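Serine racemase (Enterococcus faecalis, PDB 4ECL) belongs to the alanine racemase family, its cytoplasmic part joining a TIM-type barrel to a largely beta-stranded domain and assembling as a dimer. Local coordinates at residues A[9-14]-A[243-248]; A[84-89]-A[107-112]; A[207-212]-A[233-238]; A[278-283]-A[317-322]. One frame throughout, in Å; residues are numbered along the deposited sequence.

Contact 1: residues A[9-14]-A[243-248]; sequences LEINLN and PVLSLK
The carboxylate of Glu10 has Lys248 CE over one face, 4.1 Å from Glu10 OE2, while its OE1 forms a salt bridge with Arg373. Lys248 NZ is hydrogen-bonded to Thr334 OG1 and stays 4.7 Å from Glu10 OE2; the lysine touches the acid through CE. Three backbone bonds join the segments: Glu10 and Ser246 exchange a pair, with Ser246 N 2.8 Å from Glu10 O, and Asn12 N donates to Val244 O at 2.7 Å, almost perfectly straight at 179°. Water 1 donates a second bond to Glu10 O and is also hydrogen-bonded to Ser246 OG, bridging the strands on the face where Glu10 and Ser246 lie. The other face is apolar. Leu9 CD2 lodges between Leu245 CD1 and Leu247 CD1, 3.7 Å from each. Further along, Ile11 CG2 meets CG1 of Val244, just before strand 245-257, at 3.6 Å. That meeting depends on chi1 of Val244 (173°), which puts CG1 anti to the backbone N. Asn12 follows the strand and N-caps the next helix, its OD1 accepting from Asn15 N. Strand 7-11 lies between strand 369-372, parallel to it, and strand 245-257, antiparallel to it. The N terminus is thereby built into the mixed sheet of the C-terminal beta domain before the chain enters its TIM-type barrel.

Contact 2: residues A[84-89]-A[107-112]; sequences LGYTSP and YRYSLL
Thr87 O accepts the hydroxyl of Tyr109 at 2.6 Å from Tyr109 OH, a short bond that enters in the carbonyl plane on a lone pair, with an angle of 130° at the oxygen. The same carbonyl oxygen lies at the edge of the tyrosine ring, in its plane, and 3.1 Å from Tyr109 CE1. CG of Tyr109 stands anti to the backbone N (chi1 176°), leading the side chain off helix 107-114 toward the loop that follows strand 80-83. Two loop side chains flank the ring obliquely. Tyr86 brings CD2 to 3.6 Å from Tyr109 CE1, the two ring planes inclined at 56°, while Pro89 CG lies 4.0 Å from that CE1. The proline ring also receives the next turn of the helix: Leu112 crosses it at about a right angle, its CG 3.8 Å from Pro89 CG. Around this, Gln102 on strand 101-104 touches Tyr109 and is hydrogen-bonded to Thr87 OG1 and Gly85 O, and Tyr86 packs on Val252 of the second subunit. The contact thus joins a loop and a helix of the TIM-type barrel beside the dimer interface. Chemically, the phenol bond supplies the directional link between loop and helix, helping to set the loop along with Gln102, while Tyr86 and Pro89 against the Tyr109 ring, and Leu112 on Pro89, add less directional apolar contact.

Contact 3: residues A[207-212]-A[233-238]; sequences LLNYPE and DKTKLE
Leu237 N donates to Leu208 O over 2.9 Å, nearly straight at 175°, tying the end of helix 204-209 to the 233-238 segment. Next to it, a second hydrogen bond takes Lys236 N to Asn209 OD1 at 2.9 Å, more bent and tilted 20° from the amide plane. Asn209 turns its amide to this task with CG anti to its own carbonyl carbon (chi1 -81°), and the other half of the amide, ND2, donates to Ala164 O; both ends of the group are thereby engaged and its flip state is set. Asp233 faces the same amide tip to tip, but the nearest atoms, Asn209 ND2 and Asp233 OD2, stay 3.7 Å apart, and the aspartate is poorly ordered. The apolar contacts fall into two groups. In one, Leu208 CB lies 3.8 Å from Thr235 CB, and the leucine's CD1 reaches the threonine methyl CG2; this methyl also lies beside the Asn209 amide, which Thr235 crosses at about a right angle. In the other, Pro211 and Leu237 lie alongside one another, running opposite ways, Pro211 CB 3.9 Å from Leu237 CG, and Leu237 CD1 comes to 3.8 Å from Leu207 O. Because Tyr210 leaves helical geometry, carbonyls at this helix end need donors from outside the helix. Leu237 N is such a donor to Leu208 O, and the Asn209 side chain binds the neighbouring backbone N, so adjacent amides of a segment without regular structure are held by a helix terminus in the barrel domain.

Contact 4: residues A[278-283]-A[317-322]; sequences AILPIG and LAVDVT
Leu317 lies against both Leu280 and Ile282 at the end of the antiparallel pair formed by strands 275-280 and 317-320. Its chi1 of 59° puts CG in the crowded position between backbone N and carbonyl carbon, and the two methyls part from there: CD1 lies 3.9 Å from Leu280 CD1, the two side chains crossing obliquely, while CD2 comes beside Ile282 CG2, those side chains pointing the same way. Leu317 CG also comes to 3.5 Å from Ile282 O. The backbone of Leu317 forms both bonds of a hydrogen-bonded pair with Leu280, its N donating to Leu280 O and its O accepting from Leu280 N at 2.9 Å. Past Leu280 the chain folds back through an inverse gamma turn centred on Pro281, which brings Ile282 up to Leu317. Ala278, at the other end, repeats the two-bond pairing with Val319; Ala278 N reaches Val319 O at 2.9 Å. Its single methyl meets two valines, CB being 3.9 Å from Val319 CG2 and 4.0 Å from Val321 CG1. The side chains of Ala278, Leu280, Leu317 and Val319 share one face of the sheet, with Val251 of strand 245-257 touching both Ala278 and Leu280. Between the two pairs, Ile279 and Ala318 turn to the other face, where Ile279 CD1 meets Ala318 CB at 3.8 Å and Arg132 of the second subunit packs on both. Chemically, four regular backbone bonds fix the register and satisfy buried peptide groups, while the side chains add mainly hydrocarbon contact: one face lies within the beta domain, and the other meets the partner subunit.

From the N terminus, the chain lays down strand 7-11 and then runs through the whole TIM-type barrel before contact 1 closes the largest loop, binding the first strand to strand 245-257 of the beta domain. Contacts 2 and 3 both nest inside that loop, one after the other: contact 2 joins a loop to a helix of the barrel, and contact 3 ties a late barrel helix to the segment leading toward the beta domain. Contact 4 opens after contact 1 has closed and stays within the beta sheet. Contacts 1 and 4 touch through Leu247 and Ile282, whereas contacts 2 and 4, with centres about 48 Å apart, both reach the second subunit.

Contact 1: residues A[9-14]-A[243-248]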
loop_
_atom_site.group_PDB
_atom_site.type_symbol
_atom_site.label_atom_id
_atom_site.label_comp_id
_atom_site.label_asym_id
_atom_site.label_seq_id
_atom_site.Cartn_x
_atom_site.Cartn_y
_atom_site.Cartn_z
ATOM N N LEU A 9 3.798 13.533 0.351
ATOM C CA LEU A 9 2.575 13.955 1.000
ATOM C C LEU A 9 2.867 15.231 1.762
ATOM O O LEU A 9 3.935 15.381 2.360
ATOM C CB LEU A 9 2.071 12.894 1.975
ATOM C CG LEU A 9 1.599 11.572 1.369
ATOM C CD1 LEU A 9 1.443 10.527 2.452
ATOM C CD2 LEU A 9 0.292 11.770 0.622
ATOM N N GLU A 10 1.903 16.143 1.736
ATOM C CA GLU A 10 2.016 17.402 2.443
ATOM C C GLU A 10 0.914 17.401 3.483
ATOM O O GLU A 10 -0.255 17.191 3.158
ATOM C CB GLU A 10 1.855 18.578 1.464
ATOM C CG GLU A 10 3.143 19.296 1.133
ATOM C CD GLU A 10 2.921 20.579 0.330
ATOM O OE1 GLU A 10 3.745 20.870 -0.561
ATOM O OE2 GLU A 10 1.927 21.290 0.598
ATOM N N ILE A 11 1.301 17.571 4.743
ATOM C CA ILE A 11 0.372 17.488 5.871
ATOM C C ILE A 11 0.095 18.884 6.424
ATOM O O ILE A 11 0.993 19.528 6.984
ATOM C CB ILE A 11 0.952 16.610 6.995
ATOM C CG1 ILE A 11 1.262 15.212 6.469
ATOM C CG2 ILE A 11 -0.020 16.508 8.155
ATOM C CD1 ILE A 11 0.055 14.509 5.888
ATOM N N ASN A 12 -1.137 19.362 6.252
ATOM C CA ASN A 12 -1.483 20.708 6.701
ATOM C C ASN A 12 -1.814 20.692 8.197
ATOM O O ASN A 12 -2.958 20.417 8.596
ATOM C CB ASN A 12 -2.646 21.287 5.888
ATOM C CG ASN A 12 -2.895 22.777 6.192
ATOM O OD1 ASN A 12 -2.626 23.247 7.296
ATOM N ND2 ASN A 12 -3.392 23.518 5.203
ATOM N N LEU A 13 -0.808 20.982 9.017
ATOM C CA LEU A 13 -0.965 20.917 10.468
ATOM C C LEU A 13 -1.957 21.956 11.001
ATOM O O LEU A 13 -2.644 21.723 11.991
ATOM C CB LEU A 13 0.393 21.049 11.161
ATOM C CG LEU A 13 1.285 19.821 11.015
ATOM C CD1 LEU A 13 2.500 19.960 11.910
ATOM C CD2 LEU A 13 0.532 18.520 11.315
ATOM N N ASN A 14 -2.029 23.103 10.343
ATOM C CA ASN A 14 -3.011 24.100 10.710
ATOM C C ASN A 14 -4.413 23.566 10.527
ATOM O O ASN A 14 -5.270 23.776 11.371
ATOM C CB ASN A 14 -2.825 25.380 9.895
ATOM C CG ASN A 14 -1.902 26.357 10.573
ATOM O OD1 ASN A 14 -2.344 27.208 11.349
ATOM N ND2 ASN A 14 -0.609 26.234 10.304
ATOM N N PRO A 243 -9.430 19.511 4.915
ATOM C CA PRO A 243 -8.535 18.412 4.511
ATOM C C PRO A 243 -7.098 18.646 4.966
ATOM O O PRO A 243 -6.555 19.746 4.804
ATOM C CB PRO A 243 -8.611 18.435 2.978
ATOM C CG PRO A 243 -9.060 19.824 2.626
ATOM C CD PRO A 243 -9.974 20.236 3.754
ATOM N N VAL A 244 -6.502 17.614 5.548
ATOM C CA VAL A 244 -5.153 17.701 6.091
ATOM C C VAL A 244 -4.084 17.259 5.080
ATOM O O VAL A 244 -2.979 17.822 5.036
ATOM C CB VAL A 244 -5.039 16.860 7.383
ATOM C CG1 VAL A 244 -3.596 16.803 7.882
ATOM C CG2 VAL A 244 -5.967 17.424 8.462
ATOM N N LEU A 245 -4.418 16.255 4.268
ATOM C CA LEU A 245 -3.425 15.640 3.386
ATOM C C LEU A 245 -3.448 16.153 1.953
ATOM O O LEU A 245 -4.507 16.259 1.335
ATOM C CB LEU A 245 -3.598 14.116 3.382
ATOM C CG LEU A 245 -2.653 13.259 2.532
ATOM C CD1 LEU A 245 -2.424 11.910 3.203
ATOM C CD2 LEU A 245 -3.205 13.056 1.114
ATOM N N SER A 246 -2.264 16.429 1.412
ATOM C CA SER A 246 -2.115 16.611 -0.024
ATOM C C SER A 246 -1.124 15.604 -0.574
ATOM O O SER A 246 -0.184 15.224 0.120
ATOM C CB SER A 246 -1.615 18.019 -0.342
ATOM O OG SER A 246 -2.658 18.948 -0.187
ATOM N N LEU A 247 -1.335 15.187 -1.820
ATOM C CA LEU A 247 -0.401 14.302 -2.530
ATOM C C LEU A 247 0.183 14.994 -3.766
ATOM O O LEU A 247 -0.560 15.442 -4.652
ATOM C CB LEU A 247 -1.095 13.011 -2.944
ATOM C CG LEU A 247 -0.285 12.007 -3.784
ATOM C CD1 LEU A 247 0.910 11.465 -3.017
ATOM C CD2 LEU A 247 -1.181 10.880 -4.273
ATOM N N LYS A 248 1.513 15.061 -3.832
ATOM C CA LYS A 248 2.195 15.889 -4.833
ATOM C C LYS A 248 3.278 15.105 -5.564
ATOM O O LYS A 248 3.823 14.140 -5.030
ATOM C CB LYS A 248 2.865 17.086 -4.166
ATOM C CG LYS A 248 1.988 17.891 -3.240
ATOM C CD LYS A 248 1.209 18.948 -3.979
ATOM C CE LYS A 248 0.572 19.902 -2.985
ATOM N NZ LYS A 248 -0.116 21.042 -3.636
HETATM O O HOH W 1 -1.954 19.478 2.647
#

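Contact 2: residues A[84-89]-A[107-112]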
loop_
_atom_site.group_PDB
_atom_site.type_symbol
_atom_site.label_atom_id
_atom_site.label_comp_id
_atom_site.label_asym_id
_atom_site.label_seq_id
_atom_site.Cartn_x
_atom_site.Cartn_y
_atom_site.Cartn_z
ATOM N N LEU A 84 -6.575 -1.344 19.702
ATOM C CA LEU A 84 -7.942 -1.734 19.367
ATOM C C LEU A 84 -8.123 -3.206 19.020
ATOM O O LEU A 84 -9.239 -3.729 19.092
ATOM C CB LEU A 84 -8.438 -0.909 18.189
ATOM C CG LEU A 84 -8.521 0.585 18.421
ATOM C CD1 LEU A 84 -8.789 1.300 17.107
ATOM C CD2 LEU A 84 -9.645 0.841 19.437
ATOM N N GLY A 85 -7.041 -3.863 18.620
ATOM C CA GLY A 85 -7.123 -5.244 18.173
ATOM C C GLY A 85 -6.380 -6.233 19.057
ATOM O O GLY A 85 -5.892 -5.883 20.133
ATOM N N TYR A 86 -6.290 -7.476 18.595
ATOM C CA TYR A 86 -5.643 -8.533 19.358
ATOM C C TYR A 86 -4.187 -8.202 19.649
ATOM O O TYR A 86 -3.501 -7.652 18.804
ATOM C CB TYR A 86 -5.732 -9.845 18.574
ATOM C CG TYR A 86 -4.826 -10.959 19.056
ATOM C CD1 TYR A 86 -3.543 -11.108 18.544
ATOM C CD2 TYR A 86 -5.269 -11.886 19.997
ATOM C CE1 TYR A 86 -2.717 -12.137 18.968
ATOM C CE2 TYR A 86 -4.448 -12.921 20.428
ATOM C CZ TYR A 86 -3.174 -13.041 19.906
ATOM O OH TYR A 86 -2.349 -14.065 20.325
ATOM N N THR A 87 -3.720 -8.533 20.848
ATOM C CA THR A 87 -2.287 -8.549 21.112
ATOM C C THR A 87 -1.933 -9.882 21.740
ATOM O O THR A 87 -2.522 -10.257 22.747
ATOM C CB THR A 87 -1.866 -7.441 22.077
ATOM O OG1 THR A 87 -2.107 -6.166 21.474
ATOM C CG2 THR A 87 -0.388 -7.557 22.433
ATOM N N SER A 88 -0.985 -10.602 21.143
ATOM C CA SER A 88 -0.511 -11.864 21.706
ATOM C C SER A 88 -0.169 -11.731 23.187
ATOM O O SER A 88 0.629 -10.889 23.570
ATOM C CB SER A 88 0.714 -12.377 20.940
ATOM O OG SER A 88 1.117 -13.645 21.449
ATOM N N PRO A 89 -0.774 -12.575 24.029
ATOM C CA PRO A 89 -0.481 -12.507 25.463
ATOM C C PRO A 89 0.997 -12.729 25.762
ATOM O O PRO A 89 1.469 -12.371 26.842
ATOM C CB PRO A 89 -1.327 -13.644 26.042
ATOM C CG PRO A 89 -2.485 -13.745 25.102
ATOM C CD PRO A 89 -1.870 -13.513 23.737
ATOM N N TYR A 107 -13.617 -13.327 26.379
ATOM C CA TYR A 107 -13.334 -13.884 27.703
ATOM C C TYR A 107 -12.057 -14.748 27.767
ATOM O O TYR A 107 -11.139 -14.460 28.545
ATOM C CB TYR A 107 -14.547 -14.653 28.240
ATOM C CG TYR A 107 -14.390 -15.068 29.683
ATOM C CD1 TYR A 107 -14.230 -14.113 30.683
ATOM C CD2 TYR A 107 -14.393 -16.404 30.047
ATOM C CE1 TYR A 107 -14.070 -14.480 31.997
ATOM C CE2 TYR A 107 -14.235 -16.780 31.360
ATOM C CZ TYR A 107 -14.073 -15.816 32.332
ATOM O OH TYR A 107 -13.923 -16.192 33.650
ATOM N N ARG A 108 -12.004 -15.799 26.953
ATOM C CA ARG A 108 -10.815 -16.645 26.834
ATOM C C ARG A 108 -9.518 -15.831 26.686
ATOM O O ARG A 108 -8.493 -16.135 27.314
ATOM C CB ARG A 108 -10.981 -17.591 25.641
ATOM C CG ARG A 108 -9.742 -18.387 25.252
ATOM C CD ARG A 108 -10.081 -19.388 24.146
ATOM N NE ARG A 108 -11.234 -20.198 24.532
ATOM C CZ ARG A 108 -11.144 -21.366 25.165
ATOM N NH1 ARG A 108 -9.955 -21.871 25.466
ATOM N NH2 ARG A 108 -12.245 -22.031 25.489
ATOM N N TYR A 109 -9.569 -14.790 25.864
ATOM C CA TYR A 109 -8.407 -13.928 25.685
ATOM C C TYR A 109 -8.061 -13.248 27.004
ATOM O O TYR A 109 -6.898 -13.240 27.433
ATOM C CB TYR A 109 -8.673 -12.882 24.606
ATOM C CG TYR A 109 -7.543 -11.892 24.441
ATOM C CD1 TYR A 109 -6.389 -12.230 23.738
ATOM C CD2 TYR A 109 -7.624 -10.625 24.999
ATOM C CE1 TYR A 109 -5.349 -11.320 23.590
ATOM C CE2 TYR A 109 -6.594 -9.714 24.858
ATOM C CZ TYR A 109 -5.462 -10.063 24.153
ATOM O OH TYR A 109 -4.442 -9.146 24.032
ATOM N N SER A 110 -9.087 -12.700 27.647
ATOM C CA SER A 110 -8.926 -11.979 28.897
ATOM C C SER A 110 -8.245 -12.832 29.964
ATOM O O SER A 110 -7.374 -12.356 30.696
ATOM C CB SER A 110 -10.282 -11.500 29.401
ATOM O OG SER A 110 -10.817 -10.511 28.539
ATOM N N LEU A 111 -8.640 -14.099 30.039
ATOM C CA LEU A 111 -8.082 -15.013 31.029
ATOM C C LEU A 111 -6.615 -15.274 30.746
ATOM O O LEU A 111 -5.780 -15.205 31.650
ATOM C CB LEU A 111 -8.852 -16.332 31.030
ATOM C CG LEU A 111 -10.275 -16.289 31.589
ATOM C CD1 LEU A 111 -10.857 -17.690 31.613
ATOM C CD2 LEU A 111 -10.309 -15.685 32.991
ATOM N N LEU A 112 -6.320 -15.559 29.479
ATOM C CA LEU A 112 -4.971 -15.877 29.028
ATOM C C LEU A 112 -3.988 -14.722 29.220
ATOM O O LEU A 112 -2.825 -14.935 29.578
ATOM C CB LEU A 112 -5.004 -16.300 27.559
ATOM C CG LEU A 112 -3.728 -16.876 26.947
ATOM C CD1 LEU A 112 -3.204 -18.028 27.778
ATOM C CD2 LEU A 112 -4.001 -17.343 25.529
#

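Contact 3: residues A[207-212]-A[233-238]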
loop_
_atom_site.group_PDB
_atom_site.type_symbol
_atom_site.label_atom_id
_atom_site.label_comp_id
_atom_site.label_asym_id
_atom_site.label_seq_id
_atom_site.Cartn_x
_atom_site.Cartn_y
_atom_site.Cartn_z
ATOM N N LEU A 207 -20.365 10.486 16.211
ATOM C CA LEU A 207 -20.437 11.893 16.606
ATOM C C LEU A 207 -21.343 12.681 15.664
ATOM O O LEU A 207 -22.251 13.376 16.107
ATOM C CB LEU A 207 -19.041 12.526 16.609
ATOM C CG LEU A 207 -19.003 14.027 16.890
ATOM C CD1 LEU A 207 -19.768 14.376 18.183
ATOM C CD2 LEU A 207 -17.562 14.492 16.970
ATOM N N LEU A 208 -21.091 12.572 14.362
ATOM C CA LEU A 208 -21.822 13.364 13.368
ATOM C C LEU A 208 -23.308 13.036 13.284
ATOM O O LEU A 208 -24.130 13.925 13.049
ATOM C CB LEU A 208 -21.204 13.190 11.975
ATOM C CG LEU A 208 -19.766 13.656 11.769
ATOM C CD1 LEU A 208 -19.333 13.365 10.328
ATOM C CD2 LEU A 208 -19.632 15.136 12.096
ATOM N N ASN A 209 -23.644 11.759 13.439
ATOM C CA ASN A 209 -25.022 11.308 13.254
ATOM C C ASN A 209 -25.764 10.916 14.543
ATOM O O ASN A 209 -26.999 10.812 14.551
ATOM C CB ASN A 209 -25.067 10.173 12.224
ATOM C CG ASN A 209 -25.031 10.690 10.792
ATOM O OD1 ASN A 209 -25.586 11.746 10.499
ATOM N ND2 ASN A 209 -24.372 9.954 9.898
ATOM N N TYR A 210 -25.013 10.694 15.621
ATOM C CA TYR A 210 -25.606 10.380 16.922
ATOM C C TYR A 210 -24.998 11.271 18.015
ATOM O O TYR A 210 -24.481 10.786 19.023
ATOM C CB TYR A 210 -25.469 8.865 17.225
ATOM C CG TYR A 210 -26.275 8.046 16.242
ATOM C CD1 TYR A 210 -25.754 7.712 14.998
ATOM C CD2 TYR A 210 -27.581 7.665 16.528
ATOM C CE1 TYR A 210 -26.500 7.005 14.075
ATOM C CE2 TYR A 210 -28.337 6.946 15.608
ATOM C CZ TYR A 210 -27.790 6.623 14.383
ATOM O OH TYR A 210 -28.526 5.924 13.451
ATOM N N PRO A 211 -25.074 12.595 17.821
ATOM C CA PRO A 211 -24.351 13.502 18.712
ATOM C C PRO A 211 -24.961 13.520 20.104
ATOM O O PRO A 211 -24.299 13.907 21.066
ATOM C CB PRO A 211 -24.554 14.862 18.052
ATOM C CG PRO A 211 -25.874 14.743 17.377
ATOM C CD PRO A 211 -25.987 13.315 16.919
ATOM N N GLU A 212 -26.214 13.098 20.200
ATOM C CA GLU A 212 -26.920 13.075 21.471
ATOM C C GLU A 212 -26.353 12.055 22.461
ATOM O O GLU A 212 -26.612 12.157 23.656
ATOM C CB GLU A 212 -28.415 12.844 21.248
ATOM C CG GLU A 212 -28.812 11.388 21.032
ATOM C CD GLU A 212 -28.532 10.860 19.626
ATOM O OE1 GLU A 212 -28.508 11.660 18.653
ATOM O OE2 GLU A 212 -28.351 9.625 19.504
ATOM N N ASP A 233 -22.834 12.649 2.066
ATOM C CA ASP A 233 -23.913 12.400 3.020
ATOM C C ASP A 233 -24.256 13.662 3.795
ATOM O O ASP A 233 -23.364 14.421 4.188
ATOM C CB ASP A 233 -23.543 11.288 4.009
ATOM C CG ASP A 233 -24.566 11.145 5.138
ATOM O OD1 ASP A 233 -25.783 11.223 4.858
ATOM O OD2 ASP A 233 -24.156 10.965 6.308
ATOM N N LYS A 234 -25.550 13.883 4.010
ATOM C CA LYS A 234 -25.990 14.912 4.941
ATOM C C LYS A 234 -26.026 14.338 6.355
ATOM O O LYS A 234 -26.995 13.683 6.744
ATOM C CB LYS A 234 -27.371 15.450 4.559
ATOM C CG LYS A 234 -27.821 16.625 5.417
ATOM C CD LYS A 234 -28.326 17.771 4.556
ATOM C CE LYS A 234 -27.288 18.162 3.510
ATOM N NZ LYS A 234 -27.798 19.215 2.587
ATOM N N THR A 235 -24.958 14.576 7.111
ATOM C CA THR A 235 -24.913 14.151 8.502
ATOM C C THR A 235 -25.784 15.066 9.357
ATOM O O THR A 235 -26.141 16.160 8.926
ATOM C CB THR A 235 -23.475 14.153 9.039
ATOM O OG1 THR A 235 -22.858 15.404 8.724
ATOM C CG2 THR A 235 -22.661 13.008 8.419
ATOM N N LYS A 236 -26.130 14.620 10.561
ATOM C CA LYS A 236 -26.960 15.419 11.453
ATOM C C LYS A 236 -26.238 16.708 11.827
ATOM O O LYS A 236 -26.777 17.795 11.661
ATOM C CB LYS A 236 -27.360 14.632 12.705
ATOM C CG LYS A 236 -28.331 13.492 12.433
ATOM C CD LYS A 236 -29.509 13.976 11.603
ATOM C CE LYS A 236 -30.425 12.826 11.200
ATOM N NZ LYS A 236 -31.485 13.269 10.240
ATOM N N LEU A 237 -25.014 16.590 12.322
ATOM C CA LEU A 237 -24.194 17.770 12.511
ATOM C C LEU A 237 -23.463 18.009 11.203
ATOM O O LEU A 237 -23.037 17.063 10.544
ATOM C CB LEU A 237 -23.143 17.549 13.592
ATOM C CG LEU A 237 -23.522 17.111 14.994
ATOM C CD1 LEU A 237 -22.261 17.214 15.823
ATOM C CD2 LEU A 237 -24.627 18.004 15.550
ATOM N N GLU A 238 -23.312 19.266 10.821
ATOM C CA GLU A 238 -22.452 19.586 9.699
ATOM C C GLU A 238 -21.310 20.437 10.214
ATOM O O GLU A 238 -21.459 21.637 10.417
ATOM C CB GLU A 238 -23.227 20.297 8.591
ATOM C CG GLU A 238 -24.176 19.378 7.836
ATOM C CD GLU A 238 -24.750 20.026 6.590
ATOM O OE1 GLU A 238 -24.852 21.272 6.556
ATOM O OE2 GLU A 238 -25.095 19.287 5.642
#

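Contact 4: residues A[278-283]-A[317-322]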
loop_
_atom_site.group_PDB
_atom_site.type_symbol
_atom_site.label_atom_id
_atom_site.label_comp_id
_atom_site.label_asym_id
_atom_site.label_seq_id
_atom_site.Cartn_x
_atom_site.Cartn_y
_atom_site.Cartn_z
ATOM N N ALA A 278 3.296 15.120 -19.754
ATOM C CA ALA A 278 4.204 15.246 -18.628
ATOM C C ALA A 278 4.323 13.912 -17.923
ATOM O O ALA A 278 3.326 13.229 -17.672
ATOM C CB ALA A 278 3.738 16.315 -17.666
ATOM N N ILE A 279 5.547 13.539 -17.588
ATOM C CA ILE A 279 5.763 12.296 -16.867
ATOM C C ILE A 279 5.959 12.598 -15.391
ATOM O O ILE A 279 6.813 13.412 -15.029
ATOM C CB ILE A 279 6.986 11.543 -17.417
ATOM C CG1 ILE A 279 6.819 11.304 -18.922
ATOM C CG2 ILE A 279 7.173 10.234 -16.686
ATOM C CD1 ILE A 279 5.611 10.449 -19.264
ATOM N N LEU A 280 5.154 11.947 -14.554
ATOM C CA LEU A 280 5.239 12.070 -13.100
ATOM C C LEU A 280 5.835 10.800 -12.495
ATOM O O LEU A 280 5.446 9.691 -12.854
ATOM C CB LEU A 280 3.853 12.303 -12.508
ATOM C CG LEU A 280 3.122 13.584 -12.920
ATOM C CD1 LEU A 280 1.748 13.642 -12.281
ATOM C CD2 LEU A 280 3.933 14.819 -12.546
ATOM N N PRO A 281 6.773 10.961 -11.562
ATOM C CA PRO A 281 7.489 9.846 -10.945
ATOM C C PRO A 281 6.705 9.320 -9.759
ATOM O O PRO A 281 7.227 9.229 -8.649
ATOM C CB PRO A 281 8.777 10.507 -10.474
ATOM C CG PRO A 281 8.323 11.893 -10.079
ATOM C CD PRO A 281 7.212 12.259 -11.028
ATOM N N ILE A 282 5.434 9.015 -9.991
ATOM C CA ILE A 282 4.610 8.367 -8.987
ATOM C C ILE A 282 3.765 7.292 -9.652
ATOM O O ILE A 282 3.221 7.499 -10.741
ATOM C CB ILE A 282 3.705 9.357 -8.239
ATOM C CG1 ILE A 282 2.967 8.651 -7.100
ATOM C CG2 ILE A 282 2.694 10.005 -9.180
ATOM C CD1 ILE A 282 2.049 9.621 -6.312
ATOM N N GLY A 283 3.678 6.133 -9.007
ATOM C CA GLY A 283 2.917 5.028 -9.555
ATOM C C GLY A 283 2.086 4.300 -8.514
ATOM O O GLY A 283 1.883 4.801 -7.398
ATOM N N LEU A 317 3.670 7.639 -14.040
ATOM C CA LEU A 317 2.487 7.766 -14.885
ATOM C C LEU A 317 2.611 8.995 -15.791
ATOM O O LEU A 317 3.584 9.751 -15.695
ATOM C CB LEU A 317 1.204 7.818 -14.042
ATOM C CG LEU A 317 0.977 8.909 -12.996
ATOM C CD1 LEU A 317 0.427 10.190 -13.632
ATOM C CD2 LEU A 317 0.028 8.387 -11.944
ATOM N N ALA A 318 1.633 9.181 -16.676
ATOM C CA ALA A 318 1.676 10.257 -17.651
ATOM C C ALA A 318 0.396 11.098 -17.641
ATOM O O ALA A 318 -0.709 10.566 -17.520
ATOM C CB ALA A 318 1.920 9.685 -19.036
ATOM N N VAL A 319 0.542 12.412 -17.774
ATOM C CA VAL A 319 -0.630 13.279 -17.867
ATOM C C VAL A 319 -0.562 14.197 -19.072
ATOM O O VAL A 319 0.515 14.474 -19.614
ATOM C CB VAL A 319 -0.850 14.112 -16.599
ATOM C CG1 VAL A 319 -1.166 13.199 -15.404
ATOM C CG2 VAL A 319 0.354 14.972 -16.321
ATOM N N ASP A 320 -1.729 14.670 -19.488
ATOM C CA ASP A 320 -1.861 15.470 -20.699
ATOM C C ASP A 320 -1.752 16.949 -20.355
ATOM O O ASP A 320 -2.605 17.485 -19.660
ATOM C CB ASP A 320 -3.229 15.183 -21.306
ATOM C CG ASP A 320 -3.350 15.655 -22.728
ATOM O OD1 ASP A 320 -2.531 16.494 -23.162
ATOM O OD2 ASP A 320 -4.281 15.181 -23.411
ATOM N N VAL A 321 -0.707 17.613 -20.832
ATOM C CA VAL A 321 -0.543 19.044 -20.557
ATOM C C VAL A 321 -0.612 19.891 -21.824
ATOM O O VAL A 321 -0.116 21.020 -21.854
ATOM C CB VAL A 321 0.751 19.341 -19.762
ATOM C CG1 VAL A 321 0.650 18.743 -18.357
ATOM C CG2 VAL A 321 1.968 18.798 -20.486
ATOM N N THR A 322 -1.252 19.339 -22.853
ATOM C CA THR A 322 -1.403 20.013 -24.139
ATOM C C THR A 322 -1.958 21.438 -23.998
ATOM O O THR A 322 -1.566 22.341 -24.738
ATOM C CB THR A 322 -2.299 19.196 -25.102
ATOM O OG1 THR A 322 -1.829 17.845 -25.172
ATOM C CG2 THR A 322 -2.281 19.803 -26.508
#